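Local structure of endo-beta-mannanase (7BOB) at residues 494-499 with 518-523. The protein probably hydrolyses beta-1,4-mannosidic linkages as an exo-acting family 5 glycoside hydrolase of a termite hindgut bacterium, working as a homotrimer. Sequence-based numbering, arbitrary orientation.
Sequences DYRAAT and GMRVRI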
# COMPACT_ATOMS: atom_id res chain seq x y z
N ASP A 494 -14.09 26.14 15.86
CA ASP A 494 -14.54 25.38 14.70
C ASP A 494 -13.31 24.86 13.99
O ASP A 494 -12.20 25.33 14.21
CB ASP A 494 -15.39 26.24 13.75
CG ASP A 494 -16.10 25.41 12.67
OD1 ASP A 494 -16.14 24.16 12.77
OD2 ASP A 494 -16.62 26.01 11.70
N TYR A 495 -13.54 23.88 13.11
CA TYR A 495 -12.55 23.59 12.09
C TYR A 495 -12.55 24.68 11.02
O TYR A 495 -13.48 25.49 10.93
CB TYR A 495 -12.84 22.25 11.43
CG TYR A 495 -13.07 21.15 12.44
CD1 TYR A 495 -12.00 20.53 13.09
CD2 TYR A 495 -14.36 20.76 12.77
CE1 TYR A 495 -12.22 19.52 14.01
CE2 TYR A 495 -14.59 19.78 13.69
CZ TYR A 495 -13.53 19.15 14.30
OH TYR A 495 -13.79 18.16 15.21
N ARG A 496 -11.52 24.67 10.19
CA ARG A 496 -11.49 25.51 9.00
C ARG A 496 -10.70 24.78 7.93
O ARG A 496 -10.05 23.77 8.21
CB ARG A 496 -10.87 26.88 9.30
CG ARG A 496 -9.56 26.75 10.07
CD ARG A 496 -8.66 27.94 9.78
NE ARG A 496 -8.39 28.00 8.35
CZ ARG A 496 -7.99 29.10 7.72
NH1 ARG A 496 -7.82 30.24 8.40
NH2 ARG A 496 -7.77 29.05 6.41
N ALA A 497 -10.72 25.31 6.71
CA ALA A 497 -10.05 24.63 5.60
C ALA A 497 -8.54 24.55 5.83
O ALA A 497 -7.91 25.51 6.29
CB ALA A 497 -10.34 25.35 4.28
N ALA A 498 -7.96 23.41 5.46
CA ALA A 498 -6.54 23.15 5.69
C ALA A 498 -5.68 23.76 4.60
O ALA A 498 -4.76 23.11 4.09
CB ALA A 498 -6.29 21.65 5.78
N THR A 499 -5.95 25.02 4.25
CA THR A 499 -5.18 25.74 3.26
C THR A 499 -3.95 26.36 3.90
O THR A 499 -3.91 26.57 5.11
CB THR A 499 -6.05 26.82 2.62
OG1 THR A 499 -6.55 27.69 3.64
CG2 THR A 499 -7.19 26.18 1.86
N GLY A 518 -3.86 16.57 9.03
CA GLY A 518 -4.51 17.15 7.88
C GLY A 518 -5.63 18.12 8.19
O GLY A 518 -6.35 18.52 7.27
N MET A 519 -5.80 18.50 9.46
CA MET A 519 -6.90 19.37 9.86
C MET A 519 -6.36 20.65 10.48
O MET A 519 -5.31 20.66 11.15
CB MET A 519 -7.83 18.67 10.84
CG MET A 519 -8.59 17.52 10.20
SD MET A 519 -9.86 16.84 11.27
CE MET A 519 -8.86 15.98 12.50
N ARG A 520 -7.09 21.73 10.25
CA ARG A 520 -6.79 23.03 10.79
C ARG A 520 -7.97 23.52 11.61
O ARG A 520 -9.13 23.20 11.31
CB ARG A 520 -6.46 23.99 9.65
CG ARG A 520 -5.77 25.23 10.10
CD ARG A 520 -5.15 25.92 8.93
NE ARG A 520 -4.78 27.27 9.29
CZ ARG A 520 -4.56 28.24 8.41
NH1 ARG A 520 -4.70 27.99 7.11
NH2 ARG A 520 -4.21 29.44 8.83
N VAL A 521 -7.69 24.29 12.66
CA VAL A 521 -8.72 24.69 13.60
C VAL A 521 -8.73 26.20 13.72
O VAL A 521 -7.71 26.87 13.55
CB VAL A 521 -8.54 24.08 15.01
CG1 VAL A 521 -8.89 22.60 14.99
CG2 VAL A 521 -7.12 24.34 15.52
N ARG A 522 -9.91 26.73 14.01
CA ARG A 522 -10.10 28.12 14.40
C ARG A 522 -10.23 28.17 15.92
O ARG A 522 -11.10 27.51 16.51
CB ARG A 522 -11.34 28.70 13.73
CG ARG A 522 -11.42 30.20 13.84
CD ARG A 522 -12.84 30.67 14.11
NE ARG A 522 -13.66 30.70 12.91
CZ ARG A 522 -14.49 31.70 12.60
NH1 ARG A 522 -14.61 32.74 13.42
NH2 ARG A 522 -15.20 31.66 11.48
N ILE A 523 -9.37 28.94 16.57
CA ILE A 523 -9.36 28.96 18.02
C ILE A 523 -9.97 30.25 18.54
O ILE A 523 -10.07 31.26 17.83
CB ILE A 523 -7.94 28.75 18.59
CG1 ILE A 523 -6.98 29.79 18.01
CG2 ILE A 523 -7.47 27.30 18.27
CD1 ILE A 523 -6.81 31.03 18.87
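A two-stranded antiparallel sheet far out in the C-terminal part of the chain, well away from the family 5 barrel of its own chain, joins strand 490-496 to strand 520-525. Arg522 N gives its hydrogen to Asp494 O at 2.7 Å, nearly along the C=O axis, while the return bond from Asp494 N to Arg522 O is weak. One step on, Tyr495 and Val521 form a non-hydrogen-bonded pair. Beyond them Arg496 N reaches Arg520 O at 3.0 Å, but from above the carbonyl plane; the two strands run 133° apart in direction.

On the face that carries Arg496 and Arg520, two guanidinium groups stack flat, centres 3.6 Å apart and planes 13° from parallel. Arg520 runs straight out, CG anti to the backbone N and the chain extended to NE. Arg496 starts from the crowded position between N and carbonyl carbon (chi1 48°) and bends at chi3, which lays its CZ over the middle of the other group. Its NE, hydrogen-bonded in the carbonyl plane to a lone pair of Ala497 O at 3.3 Å, helps fix the rotation. Nearby oxygens probably offset the like charges: Arg520 NH1 lies 2.6 Å from Thr499 O, Arg520 NH2 makes a salt bridge with Asp534, and Glu536 is a weak, long partner of Arg496.

Tyr495 points away from this stack, its CD1 4.2 Å from Val521 CG1 and its ring in an oblique Met-aromatic contact with Met519 SD, 5.2 Å from the ring centroid. In the homotrimer a second subunit packs against Asp494 and Tyr495: Tyr495 lies on Leu286 of that subunit, and Asp494 OD1 accepts a hydrogen bond from its Leu255 N.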